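Local coordinates for protein peptidoglycan synthase activator LpoP (Pseudomonas aeruginosa, PDB 6W5Q) that is a lipoprotein that activates peptidoglycan synthase, probably through protein-protein contacts of its globular, tetratricopeptide-repeat C-terminal domain, at residues 19-22 and 23-27; 56-59 and 60-64; 46-49 and 50-53; 80-83 and 84-87. All coordinates share one frame; numbering follows the deposited sequence.

Interaction 1 (19-22 and 23-27); sequences LTTA and QQQQG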
ATOM      1  N   LEU A  19     -11.941   4.241  -2.155  1.00 33.92           N
ATOM      2  CA  LEU A  19     -10.710   4.961  -1.833  1.00 38.97           C
ATOM      3  C   LEU A  19     -11.010   6.244  -1.076  1.00 34.26           C
ATOM      4  O   LEU A  19     -10.413   6.514  -0.025  1.00 29.13           O
ATOM      5  CB  LEU A  19      -9.919   5.275  -3.113  1.00 36.59           C
ATOM      6  CG  LEU A  19      -9.458   4.060  -3.927  1.00 39.44           C
ATOM      7  CD1 LEU A  19      -8.382   4.433  -4.932  1.00 45.67           C
ATOM      8  CD2 LEU A  19      -8.967   2.950  -3.015  1.00 38.74           C
ATOM      9  N   THR A  20     -11.927   7.055  -1.609  1.00 35.05           N
ATOM     10  CA  THR A  20     -12.320   8.297  -0.942  1.00 33.79           C
ATOM     11  C   THR A  20     -12.816   8.030   0.476  1.00 38.79           C
ATOM     12  O   THR A  20     -12.434   8.723   1.431  1.00 36.11           O
ATOM     13  CB  THR A  20     -13.412   8.992  -1.747  1.00 40.43           C
ATOM     14  OG1 THR A  20     -12.877   9.420  -3.000  1.00 46.04           O
ATOM     15  CG2 THR A  20     -13.946  10.186  -0.990  1.00 39.24           C
ATOM     16  N   THR A  21     -13.686   7.029   0.623  1.00 32.71           N
ATOM     17  CA  THR A  21     -14.181   6.667   1.943  1.00 32.06           C
ATOM     18  C   THR A  21     -13.045   6.198   2.848  1.00 33.98           C
ATOM     19  O   THR A  21     -12.953   6.612   4.010  1.00 31.11           O
ATOM     20  CB  THR A  21     -15.254   5.593   1.797  1.00 31.75           C
ATOM     21  OG1 THR A  21     -16.390   6.163   1.133  1.00 36.08           O
ATOM     22  CG2 THR A  21     -15.669   5.066   3.156  1.00 33.94           C
ATOM     23  N   ALA A  22     -12.169   5.335   2.328  1.00 29.07           N
ATOM     24  CA  ALA A  22     -11.006   4.887   3.097  1.00 35.22           C
ATOM     25  C   ALA A  22     -10.164   6.058   3.581  1.00 33.29           C
ATOM     26  O   ALA A  22      -9.740   6.087   4.738  1.00 33.17           O
ATOM     27  CB  ALA A  22     -10.147   3.945   2.265  1.00 27.79           C
ATOM     28  N   GLN A  23      -9.893   7.029   2.703  1.00 36.79           N
ATOM     29  CA  GLN A  23      -9.048   8.153   3.097  1.00 37.80           C
ATOM     30  C   GLN A  23      -9.725   9.020   4.160  1.00 40.48           C
ATOM     31  O   GLN A  23      -9.052   9.536   5.068  1.00 40.16           O
ATOM     32  CB  GLN A  23      -8.673   8.991   1.874  1.00 39.85           C
ATOM     33  CG  GLN A  23      -7.886  10.258   2.231  1.00 41.33           C
ATOM     34  CD  GLN A  23      -7.355  10.981   1.025  1.00 45.03           C
ATOM     35  OE1 GLN A  23      -7.580  10.557  -0.115  1.00 49.45           O
ATOM     36  NE2 GLN A  23      -6.651  12.093   1.259  1.00 44.22           N
ATOM     37  N   GLN A  24     -11.049   9.200   4.070  1.00 32.40           N
ATOM     38  CA  GLN A  24     -11.766   9.923   5.118  1.00 40.57           C
ATOM     39  C   GLN A  24     -11.658   9.206   6.460  1.00 37.35           C
ATOM     40  O   GLN A  24     -11.539   9.852   7.508  1.00 42.19           O
ATOM     41  CB  GLN A  24     -13.238  10.101   4.736  1.00 40.84           C
ATOM     42  CG  GLN A  24     -13.473  11.022   3.554  1.00 49.68           C
ATOM     43  CD  GLN A  24     -14.945  11.322   3.341  1.00 62.89           C
ATOM     44  OE1 GLN A  24     -15.732  11.301   4.285  1.00 74.54           O
ATOM     45  NE2 GLN A  24     -15.326  11.598   2.098  1.00 64.11           N
ATOM     46  N   GLN A  25     -11.698   7.870   6.445  1.00 38.07           N
ATOM     47  CA  GLN A  25     -11.610   7.095   7.680  1.00 36.32           C
ATOM     48  C   GLN A  25     -10.198   7.099   8.250  1.00 41.73           C
ATOM     49  O   GLN A  25     -10.011   7.325   9.452  1.00 40.58           O
ATOM     50  CB  GLN A  25     -12.099   5.675   7.433  1.00 32.37           C
ATOM     51  CG  GLN A  25     -13.428   5.695   6.745  1.00 35.48           C
ATOM     52  CD  GLN A  25     -13.970   4.347   6.391  1.00 34.36           C
ATOM     53  OE1 GLN A  25     -15.100   4.025   6.737  1.00 45.14           O
ATOM     54  NE2 GLN A  25     -13.184   3.549   5.705  1.00 29.27           N
ATOM     55  N   GLN A  26      -9.193   6.841   7.402  1.00 37.24           N
ATOM     56  CA  GLN A  26      -7.806   6.976   7.828  1.00 39.72           C
ATOM     57  C   GLN A  26      -7.564   8.371   8.380  1.00 41.74           C
ATOM     58  O   GLN A  26      -7.028   8.534   9.480  1.00 40.75           O
ATOM     59  CB  GLN A  26      -6.868   6.682   6.654  1.00 35.72           C
ATOM     60  CG  GLN A  26      -5.398   6.729   7.010  1.00 45.34           C
ATOM     61  CD  GLN A  26      -4.494   6.324   5.861  1.00 45.45           C
ATOM     62  OE1 GLN A  26      -4.871   6.432   4.691  1.00 48.58           O
ATOM     63  NE2 GLN A  26      -3.292   5.853   6.188  1.00 44.28           N
ATOM     64  N   GLY A  27      -8.007   9.391   7.636  1.00 43.59           N
ATOM     65  CA  GLY A  27      -7.807  10.765   8.064  1.00 40.26           C
ATOM     66  C   GLY A  27      -8.425  11.044   9.415  1.00 45.16           C
ATOM     67  O   GLY A  27      -7.934  11.885  10.163  1.00 43.80           O
TER
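Successive i to i+4 backbone bonds join 19-22 to 23-27 in one unbroken alpha-helical run, with Gln23 N giving its hydrogen to Leu19 O at 2.8 Å and Gln26 N reaching Ala22 O almost straight, at 178°. This is the middle and later part of helix 13-28, the first helix of an all-helical domain of the tetratricopeptide-repeat family, and its four consecutive glutamines fan out around the axis. Thr20 and Gln24, one turn apart, lie side by side and point the same way, so that methyl CG2 of Thr20 rests 3.7 Å from NE2 of Gln24. The hydroxyl of Thr20 is turned back instead, to the carbonyl oxygen of Leu16, and OG1 of Thr21 is bonded in the same way to Ala17 O. Both threonines thus leave their methyls to meet the following turn. Gln25 slants across Thr21: with CG beside its own backbone N (chi1 -50°) and the chain extended beyond, its CG lies 2.9 Å from the carbonyl oxygen of Thr21, a tight and somewhat doubtful approach. The amide at the end is held by Ser37 of helix 31-44, to which NE2 is hydrogen-bonded. Ala22, buried, and Leu19 face Leu38 of that helix, whereas Gln26 reaches Leu31 and Val58, setting the inner side of the helix against its two neighbours. The methyl CG2 of Thr21 lies 3.7 Å from CD of the Gln25 amide.

Interaction 2 (56-59 and 60-64); sequences AQVR and LAQGD
Ala56 takes the first bond of the run: its carbonyl oxygen accepts from Leu60 N at 2.9 Å, and CB of Leu60 sits close beside the same oxygen. Gln57 repeats the pattern one residue on, its O receiving Ala61 N at 2.8 Å while the methyl of Ala61 lies alongside. Val58 O accepts from Gln62 N at a more bent 141°, as the helix nears its end. The side chains of Val58 and Gln62 run side by side in the same direction, methyl CG1 of Val58 lying 4.1 Å from OE1 of Gln62. Arg59 is the last link and behaves differently. Its carbonyl oxygen skips a residue and takes the N-H of Asp64 at 2.9 Å. Its side chain bends at chi2 and runs next to that of Gln62, the guanidinium and amide planes 22° apart and NH1 of Arg59 3.8 Å from OE1 of Gln62. NH2 forms a salt bridge with Glu39 of helix 31-44, so the charge is tied to the preceding helix, while Gln67 and Ala68 of helix 65-78 also touch this arginine. Gly63, at positive phi (85°), turns the chain, and its N bonds to Leu60 O at 2.9 Å beside the 6-to-1 bond of Asp64 to Arg59. This is a Schellman motif, which ends helix 49-61 and leads directly into helix 65-78, the short turn between antiparallel helices familiar from tetratricopeptide repeats.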
ATOM      1  N   ALA A  56      -1.670  -1.180   1.959  1.00 30.37           N
ATOM      2  CA  ALA A  56      -0.391  -1.380   2.635  1.00 29.81           C
ATOM      3  C   ALA A  56      -0.086  -0.215   3.561  1.00 30.91           C
ATOM      4  O   ALA A  56       0.476  -0.400   4.643  1.00 27.58           O
ATOM      5  CB  ALA A  56       0.727  -1.558   1.601  1.00 27.88           C
ATOM      6  N   GLN A  57      -0.470   0.998   3.160  1.00 31.06           N
ATOM      7  CA  GLN A  57      -0.223   2.155   4.003  1.00 30.21           C
ATOM      8  C   GLN A  57      -0.979   2.062   5.322  1.00 34.07           C
ATOM      9  O   GLN A  57      -0.411   2.294   6.403  1.00 28.24           O
ATOM     10  CB  GLN A  57      -0.609   3.419   3.257  1.00 33.41           C
ATOM     11  CG  GLN A  57       0.514   4.004   2.457  1.00 36.17           C
ATOM     12  CD  GLN A  57       0.332   5.487   2.298  1.00 53.89           C
ATOM     13  OE1 GLN A  57      -0.015   5.968   1.218  1.00 58.81           O
ATOM     14  NE2 GLN A  57       0.548   6.233   3.384  1.00 64.48           N
ATOM     15  N   VAL A  58      -2.272   1.734   5.251  1.00 33.15           N
ATOM     16  CA  VAL A  58      -3.101   1.642   6.448  1.00 31.00           C
ATOM     17  C   VAL A  58      -2.575   0.563   7.383  1.00 31.47           C
ATOM     18  O   VAL A  58      -2.502   0.764   8.602  1.00 30.53           O
ATOM     19  CB  VAL A  58      -4.566   1.388   6.048  1.00 29.00           C
ATOM     20  CG1 VAL A  58      -5.432   1.122   7.274  1.00 32.82           C
ATOM     21  CG2 VAL A  58      -5.074   2.581   5.285  1.00 33.63           C
ATOM     22  N   ARG A  59      -2.215  -0.605   6.833  1.00 29.33           N
ATOM     23  CA  ARG A  59      -1.663  -1.670   7.670  1.00 32.85           C
ATOM     24  C   ARG A  59      -0.355  -1.233   8.291  1.00 30.00           C
ATOM     25  O   ARG A  59      -0.089  -1.513   9.466  1.00 28.91           O
ATOM     26  CB  ARG A  59      -1.428  -2.941   6.862  1.00 26.50           C
ATOM     27  CG  ARG A  59      -2.654  -3.471   6.141  1.00 33.66           C
ATOM     28  CD  ARG A  59      -3.057  -4.824   6.664  1.00 35.42           C
ATOM     29  NE  ARG A  59      -4.315  -5.322   6.096  1.00 34.00           N
ATOM     30  CZ  ARG A  59      -5.476  -5.416   6.745  1.00 32.15           C
ATOM     31  NH1 ARG A  59      -5.572  -5.055   8.031  1.00 30.92           N
ATOM     32  NH2 ARG A  59      -6.532  -5.898   6.104  1.00 33.14           N
ATOM     33  N   LEU A  60       0.497  -0.579   7.502  1.00 32.80           N
ATOM     34  CA  LEU A  60       1.743  -0.082   8.058  1.00 33.17           C
ATOM     35  C   LEU A  60       1.458   0.916   9.172  1.00 34.93           C
ATOM     36  O   LEU A  60       2.106   0.892  10.226  1.00 34.18           O
ATOM     37  CB  LEU A  60       2.589   0.547   6.955  1.00 31.86           C
ATOM     38  CG  LEU A  60       3.981   1.000   7.389  1.00 38.68           C
ATOM     39  CD1 LEU A  60       4.754  -0.142   8.025  1.00 36.08           C
ATOM     40  CD2 LEU A  60       4.707   1.544   6.187  1.00 33.13           C
ATOM     41  N   ALA A  61       0.459   1.778   8.972  1.00 31.72           N
ATOM     42  CA  ALA A  61       0.136   2.747  10.004  1.00 31.99           C
ATOM     43  C   ALA A  61      -0.436   2.073  11.249  1.00 34.38           C
ATOM     44  O   ALA A  61      -0.285   2.601  12.349  1.00 38.48           O
ATOM     45  CB  ALA A  61      -0.822   3.800   9.450  1.00 29.03           C
ATOM     46  N   GLN A  62      -1.068   0.902  11.113  1.00 33.71           N
ATOM     47  CA  GLN A  62      -1.509   0.158  12.290  1.00 35.34           C
ATOM     48  C   GLN A  62      -0.369  -0.553  13.002  1.00 37.29           C
ATOM     49  O   GLN A  62      -0.614  -1.180  14.038  1.00 34.69           O
ATOM     50  CB  GLN A  62      -2.605  -0.867  11.926  1.00 29.90           C
ATOM     51  CG  GLN A  62      -3.921  -0.204  11.486  1.00 33.76           C
ATOM     52  CD  GLN A  62      -4.971  -1.195  10.967  1.00 41.92           C
ATOM     53  OE1 GLN A  62      -4.767  -1.880   9.956  1.00 34.92           O
ATOM     54  NE2 GLN A  62      -6.105  -1.268  11.666  1.00 43.84           N
ATOM     55  N   GLY A  63       0.859  -0.478  12.479  1.00 36.01           N
ATOM     56  CA  GLY A  63       1.961  -1.242  13.026  1.00 44.85           C
ATOM     57  C   GLY A  63       2.076  -2.659  12.508  1.00 44.88           C
ATOM     58  O   GLY A  63       2.927  -3.407  12.993  1.00 43.95           O
ATOM     59  N   ASP A  64       1.264  -3.054  11.523  1.00 37.69           N
ATOM     60  CA  ASP A  64       1.295  -4.422  10.993  1.00 36.74           C
ATOM     61  C   ASP A  64       2.233  -4.490   9.784  1.00 35.86           C
ATOM     62  O   ASP A  64       1.820  -4.627   8.624  1.00 33.35           O
ATOM     63  CB  ASP A  64      -0.114  -4.884  10.650  1.00 34.67           C
ATOM     64  CG  ASP A  64      -0.978  -5.022  11.881  1.00 42.53           C
ATOM     65  OD1 ASP A  64      -0.438  -5.487  12.908  1.00 47.16           O
ATOM     66  OD2 ASP A  64      -2.176  -4.658  11.834  1.00 46.29           O
TER

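Interaction 3 (46-49 and 50-53); sequences PREP and QVLY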
ATOM      1  N   PRO A  46      -9.733  -6.295  -7.872  1.00 36.51           N
ATOM      2  CA  PRO A  46      -8.765  -7.145  -7.155  1.00 41.59           C
ATOM      3  C   PRO A  46      -7.323  -6.955  -7.612  1.00 42.33           C
ATOM      4  O   PRO A  46      -6.410  -7.435  -6.929  1.00 49.00           O
ATOM      5  CB  PRO A  46      -9.254  -8.566  -7.462  1.00 35.70           C
ATOM      6  CG  PRO A  46      -9.883  -8.437  -8.828  1.00 34.68           C
ATOM      7  CD  PRO A  46     -10.520  -7.064  -8.860  1.00 37.61           C
ATOM      8  N   ARG A  47      -7.096  -6.264  -8.727  1.00 42.64           N
ATOM      9  CA  ARG A  47      -5.783  -6.172  -9.361  1.00 50.53           C
ATOM     10  C   ARG A  47      -5.312  -4.722  -9.450  1.00 49.85           C
ATOM     11  O   ARG A  47      -4.380  -4.418 -10.199  1.00 49.46           O
ATOM     12  CB  ARG A  47      -5.837  -6.829 -10.752  1.00 58.46           C
ATOM     13  CG  ARG A  47      -4.505  -7.060 -11.481  1.00 66.07           C
ATOM     14  CD  ARG A  47      -4.461  -6.320 -12.834  1.00 71.77           C
ATOM     15  NE  ARG A  47      -3.173  -6.452 -13.526  1.00 76.40           N
ATOM     16  CZ  ARG A  47      -2.280  -5.471 -13.674  1.00 73.20           C
ATOM     17  NH1 ARG A  47      -1.141  -5.694 -14.321  1.00 66.00           N
ATOM     18  NH2 ARG A  47      -2.528  -4.263 -13.185  1.00 72.69           N
ATOM     19  N   GLU A  48      -5.947  -3.809  -8.704  1.00 49.03           N
ATOM     20  CA  GLU A  48      -5.602  -2.396  -8.772  1.00 42.82           C
ATOM     21  C   GLU A  48      -4.436  -2.110  -7.824  1.00 43.49           C
ATOM     22  O   GLU A  48      -4.626  -2.164  -6.599  1.00 35.65           O
ATOM     23  CB  GLU A  48      -6.809  -1.525  -8.435  1.00 41.75           C
ATOM     24  CG  GLU A  48      -6.542  -0.012  -8.349  1.00 49.41           C
ATOM     25  CD  GLU A  48      -5.820   0.576  -9.561  1.00 61.62           C
ATOM     26  OE1 GLU A  48      -4.591   0.819  -9.473  1.00 61.78           O
ATOM     27  OE2 GLU A  48      -6.480   0.813 -10.596  1.00 69.09           O
ATOM     28  N   PRO A  49      -3.242  -1.813  -8.329  1.00 42.57           N
ATOM     29  CA  PRO A  49      -2.121  -1.533  -7.411  1.00 36.29           C
ATOM     30  C   PRO A  49      -2.355  -0.311  -6.538  1.00 34.31           C
ATOM     31  O   PRO A  49      -1.853  -0.265  -5.406  1.00 29.43           O
ATOM     32  CB  PRO A  49      -0.927  -1.349  -8.351  1.00 37.99           C
ATOM     33  CG  PRO A  49      -1.513  -1.182  -9.734  1.00 45.49           C
ATOM     34  CD  PRO A  49      -2.844  -1.851  -9.740  1.00 39.24           C
ATOM     35  N   GLN A  50      -3.116   0.675  -7.012  1.00 33.97           N
ATOM     36  CA  GLN A  50      -3.367   1.843  -6.178  1.00 41.20           C
ATOM     37  C   GLN A  50      -4.209   1.482  -4.960  1.00 37.13           C
ATOM     38  O   GLN A  50      -4.014   2.050  -3.878  1.00 35.34           O
ATOM     39  CB  GLN A  50      -4.026   2.953  -7.002  1.00 45.99           C
ATOM     40  CG  GLN A  50      -3.028   3.750  -7.861  1.00 56.65           C
ATOM     41  CD  GLN A  50      -2.724   5.125  -7.287  1.00 64.10           C
ATOM     42  OE1 GLN A  50      -2.685   5.299  -6.067  1.00 64.44           O
ATOM     43  NE2 GLN A  50      -2.512   6.113  -8.164  1.00 66.91           N
ATOM     44  N   VAL A  51      -5.112   0.518  -5.095  1.00 32.47           N
ATOM     45  CA  VAL A  51      -5.834   0.036  -3.925  1.00 33.67           C
ATOM     46  C   VAL A  51      -4.866  -0.612  -2.951  1.00 29.89           C
ATOM     47  O   VAL A  51      -4.892  -0.336  -1.744  1.00 27.93           O
ATOM     48  CB  VAL A  51      -6.950  -0.938  -4.338  1.00 34.58           C
ATOM     49  CG1 VAL A  51      -7.565  -1.580  -3.100  1.00 34.54           C
ATOM     50  CG2 VAL A  51      -8.003  -0.214  -5.120  1.00 31.30           C
ATOM     51  N   LEU A  52      -3.991  -1.479  -3.468  1.00 32.61           N
ATOM     52  CA  LEU A  52      -3.028  -2.187  -2.623  1.00 33.78           C
ATOM     53  C   LEU A  52      -2.059  -1.216  -1.960  1.00 32.50           C
ATOM     54  O   LEU A  52      -1.697  -1.385  -0.785  1.00 25.82           O
ATOM     55  CB  LEU A  52      -2.286  -3.233  -3.465  1.00 27.56           C
ATOM     56  CG  LEU A  52      -3.285  -4.293  -3.948  1.00 33.94           C
ATOM     57  CD1 LEU A  52      -2.700  -5.277  -4.906  1.00 35.00           C
ATOM     58  CD2 LEU A  52      -3.894  -5.030  -2.769  1.00 33.92           C
ATOM     59  N   TYR A  53      -1.659  -0.172  -2.689  1.00 36.34           N
ATOM     60  CA  TYR A  53      -0.790   0.854  -2.126  1.00 35.21           C
ATOM     61  C   TYR A  53      -1.398   1.483  -0.875  1.00 33.29           C
ATOM     62  O   TYR A  53      -0.728   1.623   0.156  1.00 35.50           O
ATOM     63  CB  TYR A  53      -0.516   1.922  -3.178  1.00 33.03           C
ATOM     64  CG  TYR A  53       0.307   3.068  -2.645  1.00 32.84           C
ATOM     65  CD1 TYR A  53       1.688   2.949  -2.517  1.00 35.11           C
ATOM     66  CD2 TYR A  53      -0.293   4.269  -2.277  1.00 42.51           C
ATOM     67  CE1 TYR A  53       2.457   3.999  -2.036  1.00 41.12           C
ATOM     68  CE2 TYR A  53       0.464   5.324  -1.794  1.00 46.69           C
ATOM     69  CZ  TYR A  53       1.841   5.182  -1.677  1.00 47.37           C
ATOM     70  OH  TYR A  53       2.603   6.222  -1.194  1.00 53.63           O
TER
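Gln50 offers its backbone N-H to OE1 of Glu48 at 2.9 Å and 165°, a side-chain N-cap at the start of helix 49-61. The carboxylate uses the anti lone pair of OE1, the one pointing away from OE2. Glu48 reaches this place because its CG stands opposite the backbone N (chi1 175°) and the chain then folds back at chi2. Beyond the bond, the Glu48 and Gln50 side chains lie side by side, OE1 of Glu48 3.3 Å from CB of Gln50, with carboxylate and amide planes 67° apart. Val51 gives a weak bond to Glu48 O and lays methyl CG2 across the glutamate chain, 3.5 Å from CG of Glu48. Leu52 N makes the straighter bond to Glu48 O at 3.3 Å, within the carbonyl plane, while its side chain packs on Val71 and Tyr78 of helix 65-78. Tyr53 N follows with the next bond, to Pro49 O at 2.7 Å, and its ring heads off to Leu89 and Leu92. With one N-H of the first turn on its side chain and two on its carbonyl, Glu48 caps the helix start, where the helix dipole would probably stabilise the negative carboxylate and favour its ionised form; Arg82 adds a long, weak ion pair.

Interaction 4 (80-83 and 84-87); sequences NGRP and ALQA
Arg82 and Gln86 grip each other twice at the start of helix 83-99, a helix of the tetratricopeptide-repeat fold for which Arg82 is the N-cap residue. Gln86 N donates to Arg82 O at 3.0 Å, closing the first turn in the ordinary way. In return, OE1 of the Gln86 side chain accepts from Arg82 N, also at 3.0 Å and within the plane of the amide carbonyl. The second bond is possible because Gln86 turns CG beside its own backbone N (chi1 -52°) and then runs extended back over the start of the helix, its CG passing 3.1 Å from Arg82 O. OE1 of Gln86 also comes to 3.3 Å from Gly81 N. Leu85 N makes a weak bond to Arg82 O, and Ala87 N a nearly straight one to Pro83 O, at 172°. Gly81 sits at positive phi, a conformation that suits glycine, just ahead of the N-cap; Ala79 of the preceding loop also touches the Gln86 side chain. Further out, Leu85 packs on Pro49, Gln50 and Tyr53 of helix 49-61, bringing the start of this helix against the start of that one. The arginine chain bends at chi3, its NH1 makes a long, weak ion pair with Glu48, and methyl CD2 of Leu85 stands 4.2 Å above the centre of the Arg82 guanidinium plane.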
ATOM      1  N   ASN A  80       3.306  -2.829 -13.074  1.00 56.28           N
ATOM      2  CA  ASN A  80       4.272  -2.812 -14.166  1.00 59.84           C
ATOM      3  C   ASN A  80       4.000  -1.663 -15.125  1.00 59.46           C
ATOM      4  O   ASN A  80       2.859  -1.426 -15.529  1.00 62.01           O
ATOM      5  CB  ASN A  80       4.249  -4.140 -14.913  1.00 69.64           C
ATOM      6  CG  ASN A  80       5.354  -5.070 -14.460  1.00 80.22           C
ATOM      7  OD1 ASN A  80       5.916  -4.903 -13.372  1.00 75.18           O
ATOM      8  ND2 ASN A  80       5.685  -6.055 -15.297  1.00 87.71           N
ATOM      9  N   GLY A  81       5.061  -0.940 -15.477  1.00 60.67           N
ATOM     10  CA  GLY A  81       4.925   0.237 -16.314  1.00 61.06           C
ATOM     11  C   GLY A  81       4.198   1.374 -15.630  1.00 59.75           C
ATOM     12  O   GLY A  81       3.441   2.105 -16.280  1.00 61.70           O
ATOM     13  N   ARG A  82       4.389   1.525 -14.320  1.00 58.76           N
ATOM     14  CA  ARG A  82       3.799   2.617 -13.545  1.00 50.90           C
ATOM     15  C   ARG A  82       4.848   3.098 -12.552  1.00 50.71           C
ATOM     16  O   ARG A  82       4.758   2.837 -11.348  1.00 50.12           O
ATOM     17  CB  ARG A  82       2.511   2.162 -12.851  1.00 52.51           C
ATOM     18  CG  ARG A  82       1.495   1.540 -13.817  1.00 52.24           C
ATOM     19  CD  ARG A  82       0.157   1.246 -13.177  1.00 51.24           C
ATOM     20  NE  ARG A  82      -0.622   2.456 -12.914  1.00 58.89           N
ATOM     21  CZ  ARG A  82      -1.896   2.459 -12.520  1.00 59.06           C
ATOM     22  NH1 ARG A  82      -2.552   1.314 -12.345  1.00 49.02           N
ATOM     23  NH2 ARG A  82      -2.514   3.612 -12.302  1.00 63.96           N
ATOM     24  N   PRO A  83       5.864   3.827 -13.035  1.00 51.52           N
ATOM     25  CA  PRO A  83       7.090   4.002 -12.234  1.00 45.47           C
ATOM     26  C   PRO A  83       6.895   4.797 -10.957  1.00 43.43           C
ATOM     27  O   PRO A  83       7.478   4.445  -9.923  1.00 47.47           O
ATOM     28  CB  PRO A  83       8.044   4.725 -13.199  1.00 46.58           C
ATOM     29  CG  PRO A  83       7.439   4.547 -14.571  1.00 50.02           C
ATOM     30  CD  PRO A  83       5.963   4.466 -14.356  1.00 52.10           C
ATOM     31  N   ALA A  84       6.113   5.876 -11.004  1.00 46.80           N
ATOM     32  CA  ALA A  84       5.837   6.641  -9.792  1.00 41.02           C
ATOM     33  C   ALA A  84       5.218   5.757  -8.723  1.00 40.20           C
ATOM     34  O   ALA A  84       5.555   5.869  -7.541  1.00 39.73           O
ATOM     35  CB  ALA A  84       4.915   7.817 -10.113  1.00 44.85           C
ATOM     36  N   LEU A  85       4.328   4.853  -9.129  1.00 43.33           N
ATOM     37  CA  LEU A  85       3.639   3.991  -8.176  1.00 40.95           C
ATOM     38  C   LEU A  85       4.566   2.908  -7.643  1.00 38.08           C
ATOM     39  O   LEU A  85       4.513   2.560  -6.459  1.00 37.23           O
ATOM     40  CB  LEU A  85       2.411   3.376  -8.845  1.00 38.78           C
ATOM     41  CG  LEU A  85       1.486   2.504  -7.992  1.00 38.45           C
ATOM     42  CD1 LEU A  85       1.200   3.144  -6.653  1.00 34.04           C
ATOM     43  CD2 LEU A  85       0.183   2.241  -8.736  1.00 46.22           C
ATOM     44  N   GLN A  86       5.422   2.359  -8.507  1.00 37.82           N
ATOM     45  CA  GLN A  86       6.383   1.362  -8.059  1.00 38.20           C
ATOM     46  C   GLN A  86       7.366   1.965  -7.069  1.00 39.01           C
ATOM     47  O   GLN A  86       7.709   1.328  -6.067  1.00 35.07           O
ATOM     48  CB  GLN A  86       7.124   0.786  -9.254  1.00 40.50           C
ATOM     49  CG  GLN A  86       6.209   0.280 -10.338  1.00 47.45           C
ATOM     50  CD  GLN A  86       6.965  -0.106 -11.586  1.00 49.36           C
ATOM     51  OE1 GLN A  86       6.534   0.177 -12.706  1.00 54.24           O
ATOM     52  NE2 GLN A  86       8.093  -0.766 -11.401  1.00 48.55           N
ATOM     53  N   ALA A  87       7.843   3.183  -7.353  1.00 38.88           N
ATOM     54  CA  ALA A  87       8.673   3.914  -6.396  1.00 38.81           C
ATOM     55  C   ALA A  87       7.961   4.048  -5.055  1.00 34.39           C
ATOM     56  O   ALA A  87       8.542   3.777  -3.996  1.00 36.47           O
ATOM     57  CB  ALA A  87       9.035   5.297  -6.955  1.00 35.90           C
TER

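Overall arrangement
Interactions 2 and 3 share helix 49-61: interaction 3 caps its start and interaction 2 its end, their centres about 15 Å apart on opposite sides of the chain's centre. Interaction 1, on the first helix, flanks both, through Leu19 CD2 to Val51 CG2 at 3.9 Å and Gln26 CD to Val58 CG2 at 3.8 Å. Interactions 3 and 4 are two helix starts lying next to each other, centres about 12 Å apart. Gln50 CG meets Leu85 CD2 at 3.7 Å, and Glu48 OE1 faces Arg82 NH1 at 3.6 Å, a long, weak ion pair. Interactions 1 and 4 do not touch, their nearest atoms being about 9 Å apart.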